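Local coordinates for protein major extracellular endoglucanase (Xanthomonas campestris pv. campestris, PDB 4TUF) that hydrolyses internal beta-1,4-glucosidic bonds of cellulose, lichenin and cereal beta-glucans, through the family 5 catalytic domain of a longer secreted endoglucanase, at residues W173-S181 with C221-N229. Sequence-based numbering, arbitrary orientation.
With 2HP (dihydrogenphosphate ion), chain F; 2HP (dihydrogenphosphate ion), chain H.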
ATOM      1  N   TRP A 173      -1.039  10.703 -14.702  1.00 37.48           N
ATOM      2  CA  TRP A 173      -1.147   9.443 -13.979  1.00 29.68           C
ATOM      3  C   TRP A 173      -2.487   8.749 -14.195  1.00 34.51           C
ATOM      4  O   TRP A 173      -2.553   7.517 -14.225  1.00 38.13           O
ATOM      5  CB  TRP A 173      -0.921   9.678 -12.484  1.00 20.06           C
ATOM      6  CG  TRP A 173      -1.309   8.521 -11.616  1.00 20.56           C
ATOM      7  CD1 TRP A 173      -2.159   8.550 -10.552  1.00 22.97           C
ATOM      8  CD2 TRP A 173      -0.863   7.162 -11.737  1.00 25.31           C
ATOM      9  NE1 TRP A 173      -2.274   7.298 -10.000  1.00 25.24           N
ATOM     10  CE2 TRP A 173      -1.490   6.426 -10.708  1.00 24.74           C
ATOM     11  CE3 TRP A 173      -0.000   6.495 -12.614  1.00 25.31           C
ATOM     12  CZ2 TRP A 173      -1.287   5.055 -10.536  1.00 24.31           C
ATOM     13  CZ3 TRP A 173       0.204   5.130 -12.441  1.00 26.36           C
ATOM     14  CH2 TRP A 173      -0.439   4.428 -11.411  1.00 26.18           C
ATOM     15  N   ASN A 174      -3.555   9.529 -14.347  1.00 32.77           N
ATOM     16  CA  ASN A 174      -4.887   8.949 -14.514  1.00 37.01           C
ATOM     17  C   ASN A 174      -4.973   8.048 -15.744  1.00 38.16           C
ATOM     18  O   ASN A 174      -5.527   6.955 -15.683  1.00 38.66           O
ATOM     19  CB  ASN A 174      -5.951  10.045 -14.599  1.00 35.88           C
ATOM     20  CG  ASN A 174      -5.638  11.079 -15.653  1.00 34.25           C
ATOM     21  OD1 ASN A 174      -4.521  11.597 -15.712  1.00 32.84           O
ATOM     22  ND2 ASN A 174      -6.620  11.384 -16.500  1.00 29.80           N
ATOM     23  N   LYS A 175      -4.406   8.502 -16.854  1.00 34.77           N
ATOM     24  CA  LYS A 175      -4.445   7.727 -18.083  1.00 34.34           C
ATOM     25  C   LYS A 175      -3.535   6.505 -18.003  1.00 34.96           C
ATOM     26  O   LYS A 175      -3.868   5.435 -18.520  1.00 33.78           O
ATOM     27  CB  LYS A 175      -4.054   8.600 -19.271  1.00 34.48           C
ATOM     28  CG  LYS A 175      -4.893   9.859 -19.386  1.00 38.76           C
ATOM     29  CD  LYS A 175      -6.380   9.541 -19.442  1.00 39.46           C
ATOM     30  CE  LYS A 175      -6.791   9.002 -20.797  1.00 46.35           C
ATOM     31  NZ  LYS A 175      -8.274   8.928 -20.905  1.00 57.83           N
ATOM     32  N   ALA A 176      -2.386   6.664 -17.355  1.00 33.71           N
ATOM     33  CA  ALA A 176      -1.466   5.550 -17.177  1.00 27.11           C
ATOM     34  C   ALA A 176      -2.093   4.473 -16.293  1.00 25.96           C
ATOM     35  O   ALA A 176      -1.844   3.284 -16.484  1.00 32.41           O
ATOM     36  CB  ALA A 176      -0.163   6.028 -16.590  1.00 27.57           C
ATOM     37  N   ALA A 177      -2.923   4.891 -15.341  1.00 24.82           N
ATOM     38  CA  ALA A 177      -3.606   3.946 -14.457  1.00 23.96           C
ATOM     39  C   ALA A 177      -4.697   3.189 -15.203  1.00 32.31           C
ATOM     40  O   ALA A 177      -4.960   2.021 -14.920  1.00 34.23           O
ATOM     41  CB  ALA A 177      -4.191   4.665 -13.264  1.00 23.66           C
ATOM     42  N   GLU A 178      -5.335   3.865 -16.152  1.00 38.54           N
ATOM     43  CA  GLU A 178      -6.333   3.226 -16.998  1.00 32.58           C
ATOM     44  C   GLU A 178      -5.697   2.131 -17.844  1.00 34.33           C
ATOM     45  O   GLU A 178      -6.260   1.048 -17.994  1.00 33.39           O
ATOM     46  CB  GLU A 178      -7.017   4.256 -17.891  1.00 28.21           C
ATOM     47  CG  GLU A 178      -7.814   5.278 -17.113  1.00 41.42           C
ATOM     48  CD  GLU A 178      -8.403   6.360 -17.992  1.00 48.85           C
ATOM     49  OE1 GLU A 178      -9.209   7.169 -17.479  1.00 49.69           O
ATOM     50  OE2 GLU A 178      -8.056   6.402 -19.191  1.00 52.03           O
ATOM     51  N   ARG A 179      -4.515   2.412 -18.385  1.00 35.92           N
ATOM     52  CA  ARG A 179      -3.817   1.443 -19.221  1.00 32.07           C
ATOM     53  C   ARG A 179      -3.294   0.276 -18.375  1.00 33.08           C
ATOM     54  O   ARG A 179      -3.317  -0.873 -18.809  1.00 35.15           O
ATOM     55  CB  ARG A 179      -2.677   2.119 -19.991  1.00 26.75           C
ATOM     56  CG  ARG A 179      -3.151   3.213 -20.935  1.00 24.09           C
ATOM     57  CD  ARG A 179      -2.075   3.672 -21.919  1.00 25.16           C
ATOM     58  NE  ARG A 179      -1.029   4.503 -21.322  1.00 35.13           N
ATOM     59  CZ  ARG A 179      -1.146   5.806 -21.067  1.00 34.62           C
ATOM     60  NH1 ARG A 179      -2.280   6.436 -21.336  1.00 40.83           N
ATOM     61  NH2 ARG A 179      -0.135   6.480 -20.532  1.00 23.81           N
ATOM     62  N   GLY A 180      -2.836   0.574 -17.166  1.00 28.25           N
ATOM     63  CA  GLY A 180      -2.431  -0.465 -16.234  1.00 34.66           C
ATOM     64  C   GLY A 180      -3.612  -1.321 -15.820  1.00 35.11           C
ATOM     65  O   GLY A 180      -3.515  -2.547 -15.746  1.00 29.83           O
ATOM     66  N   SER A 181      -4.733  -0.660 -15.557  1.00 35.06           N
ATOM     67  CA  SER A 181      -5.979  -1.334 -15.226  1.00 37.20           C
ATOM     68  C   SER A 181      -6.371  -2.341 -16.310  1.00 40.70           C
ATOM     69  O   SER A 181      -6.624  -3.511 -16.022  1.00 45.13           O
ATOM     70  CB  SER A 181      -7.092  -0.302 -15.028  1.00 42.33           C
ATOM     71  OG  SER A 181      -8.297  -0.917 -14.615  1.00 49.25           O
ATOM     72  N   CYS A 221     -12.703  16.181 -11.344  1.00 47.74           N
ATOM     73  CA  CYS A 221     -12.793  16.778 -12.674  1.00 49.11           C
ATOM     74  C   CYS A 221     -12.634  15.728 -13.760  1.00 55.15           C
ATOM     75  O   CYS A 221     -13.173  15.869 -14.856  1.00 57.51           O
ATOM     76  CB  CYS A 221     -11.725  17.859 -12.861  1.00 40.70           C
ATOM     77  SG  CYS A 221     -11.808  19.209 -11.672  1.00109.36           S
ATOM     78  N   THR A 222     -11.887  14.674 -13.443  1.00 52.31           N
ATOM     79  CA  THR A 222     -11.506  13.677 -14.432  1.00 44.49           C
ATOM     80  C   THR A 222     -11.680  12.269 -13.886  1.00 38.93           C
ATOM     81  O   THR A 222     -10.764  11.710 -13.287  1.00 35.28           O
ATOM     82  CB  THR A 222     -10.039  13.866 -14.884  1.00 44.14           C
ATOM     83  OG1 THR A 222      -9.796  15.251 -15.175  1.00 55.07           O
ATOM     84  CG2 THR A 222      -9.754  13.039 -16.120  1.00 41.73           C
ATOM     85  N   PRO A 223     -12.863  11.688 -14.096  1.00 39.55           N
ATOM     86  CA  PRO A 223     -13.156  10.312 -13.686  1.00 37.16           C
ATOM     87  C   PRO A 223     -12.192   9.306 -14.309  1.00 39.24           C
ATOM     88  O   PRO A 223     -11.696   9.521 -15.413  1.00 40.50           O
ATOM     89  CB  PRO A 223     -14.577  10.085 -14.207  1.00 31.13           C
ATOM     90  CG  PRO A 223     -15.150  11.440 -14.361  1.00 39.50           C
ATOM     91  CD  PRO A 223     -14.010  12.325 -14.757  1.00 41.08           C
ATOM     92  N   LEU A 224     -11.933   8.218 -13.595  1.00 40.95           N
ATOM     93  CA  LEU A 224     -11.090   7.145 -14.102  1.00 40.09           C
ATOM     94  C   LEU A 224     -11.892   6.187 -14.973  1.00 42.10           C
ATOM     95  O   LEU A 224     -12.989   5.772 -14.600  1.00 44.08           O
ATOM     96  CB  LEU A 224     -10.449   6.384 -12.941  1.00 34.88           C
ATOM     97  CG  LEU A 224      -9.372   7.153 -12.183  1.00 35.76           C
ATOM     98  CD1 LEU A 224      -9.011   6.431 -10.893  1.00 33.00           C
ATOM     99  CD2 LEU A 224      -8.144   7.336 -13.072  1.00 33.60           C
ATOM    100  N   ASN A 225     -11.347   5.833 -16.132  1.00 40.12           N
ATOM    101  CA  ASN A 225     -11.975   4.831 -16.981  1.00 38.23           C
ATOM    102  C   ASN A 225     -11.571   3.430 -16.527  1.00 46.46           C
ATOM    103  O   ASN A 225     -10.897   2.692 -17.249  1.00 48.15           O
ATOM    104  CB  ASN A 225     -11.601   5.053 -18.441  1.00 44.13           C
ATOM    105  CG  ASN A 225     -12.440   4.224 -19.386  1.00 52.30           C
ATOM    106  OD1 ASN A 225     -13.392   3.559 -18.971  1.00 58.17           O
ATOM    107  ND2 ASN A 225     -12.100   4.265 -20.667  1.00 52.04           N
ATOM    108  N   ILE A 226     -11.977   3.100 -15.305  1.00 41.62           N
ATOM    109  CA  ILE A 226     -11.716   1.818 -14.668  1.00 29.44           C
ATOM    110  C   ILE A 226     -13.052   1.330 -14.122  1.00 32.33           C
ATOM    111  O   ILE A 226     -13.789   2.123 -13.531  1.00 41.45           O
ATOM    112  CB  ILE A 226     -10.677   1.948 -13.528  1.00 29.88           C
ATOM    113  CG1 ILE A 226      -9.341   2.451 -14.069  1.00 30.98           C
ATOM    114  CG2 ILE A 226     -10.477   0.625 -12.786  1.00 26.50           C
ATOM    115  CD1 ILE A 226      -8.264   2.541 -13.004  1.00 30.93           C
ATOM    116  N   PRO A 227     -13.384   0.040 -14.328  1.00 32.74           N
ATOM    117  CA  PRO A 227     -14.698  -0.477 -13.913  1.00 30.63           C
ATOM    118  C   PRO A 227     -15.031  -0.150 -12.461  1.00 37.38           C
ATOM    119  O   PRO A 227     -14.191  -0.322 -11.584  1.00 39.36           O
ATOM    120  CB  PRO A 227     -14.561  -1.989 -14.114  1.00 27.73           C
ATOM    121  CG  PRO A 227     -13.556  -2.124 -15.208  1.00 29.60           C
ATOM    122  CD  PRO A 227     -12.574  -0.995 -15.001  1.00 33.08           C
ATOM    123  N   ALA A 228     -16.247   0.332 -12.226  1.00 46.19           N
ATOM    124  CA  ALA A 228     -16.671   0.741 -10.893  1.00 43.82           C
ATOM    125  C   ALA A 228     -16.557  -0.404  -9.895  1.00 46.10           C
ATOM    126  O   ALA A 228     -16.255  -0.183  -8.721  1.00 47.33           O
ATOM    127  CB  ALA A 228     -18.103   1.268 -10.929  1.00 35.65           C
ATOM    128  N   ASN A 229     -16.790  -1.626 -10.369  1.00 48.30           N
ATOM    129  CA  ASN A 229     -16.779  -2.785  -9.485  1.00 48.63           C
ATOM    130  C   ASN A 229     -15.394  -3.432  -9.343  1.00 44.02           C
ATOM    131  O   ASN A 229     -15.285  -4.574  -8.892  1.00 39.81           O
ATOM    132  CB  ASN A 229     -17.808  -3.824  -9.954  1.00 39.45           C
ATOM    133  CG  ASN A 229     -17.546  -4.337 -11.361  1.00 41.27           C
ATOM    134  OD1 ASN A 229     -16.464  -4.151 -11.927  1.00 45.37           O
ATOM    135  ND2 ASN A 229     -18.542  -5.009 -11.931  1.00 36.28           N
TER
HETATM  136  P   2HP F 402     -18.715  -9.018 -10.814  1.00110.12           P
HETATM  137  O1  2HP F 402     -20.140  -9.470 -11.034  1.00111.29           O
HETATM  138  O2  2HP F 402     -18.726  -7.685 -10.105  1.00111.57           O
HETATM  139  O3  2HP F 402     -17.981 -10.032  -9.966  1.00111.00           O
HETATM  140  O4  2HP F 402     -18.020  -8.883 -12.149  1.00107.04           O
HETATM  141  P   2HP H 404      -4.072  12.481 -22.314  1.00 85.30           P
HETATM  142  O1  2HP H 404      -3.889  11.126 -22.964  1.00 82.89           O
HETATM  143  O2  2HP H 404      -5.526  12.689 -21.940  1.00 83.71           O
HETATM  144  O3  2HP H 404      -3.230  12.563 -21.064  1.00 80.04           O
HETATM  145  O4  2HP H 404      -3.626  13.551 -23.288  1.00 85.30           O
HETATM  146  O   HOH W   1      -9.083   9.790 -16.042  1.00 35.06           O
HETATM  147  O   HOH W   2      -8.909   0.794 -18.243  1.00 42.36           O
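The carboxylate of Glu178 meets the backbone N of Asn225 above its plane. The hydrogen bond runs from Asn225 N to Glu178 OE1, 2.9 Å long and fairly straight. It reaches OE1 47° out of the carboxylate plane. The side-chain amide of Asn225 stands nearly at right angles (89°) to this carboxylate. Asn225 CB lies 3.3 Å from Glu178 OE1. At the other oxygen, Lys175 NZ forms a salt bridge to Glu178 OE2 of 3.1 Å, on the syn side and near the plane. The two nitrogens thus grip different oxygens, which should limit rotation of the group. Beyond CG the Glu178 chain is extended (chi2 176°), carrying the carboxylate out from the helix to the loop.

One water accepts from Asn174 ND2 and donates to Glu178 OE1 and Pro223 O. A second donates to Glu178 O and Asn225 O. Asn225 is also the centre of an inverse gamma turn, closed by a weak bond from Ile226 N to Leu224 O.

Looser packing flanks this polar group along the helix. Leu224 CD2 packs 3.8 Å from Asn174 CB, and the methyl Thr222 CG2 touches the amide nitrogen Asn174 ND2. The OD1 of Asn174 accepts from Gly165 N. Toward Ser181, Ile226 lays CG1 and CD1 against Ser181 CB, both at 3.7 Å.

The contact belongs to the outer layer of the TIM barrel, away from the predicted catalytic glutamates. It joins helix 173-187 to the long loop between strands 192-195 and 231-238. Ile226 also touches Val195 and Leu231, one on each of these neighbouring parallel strands, and Ser181 touches Ile193.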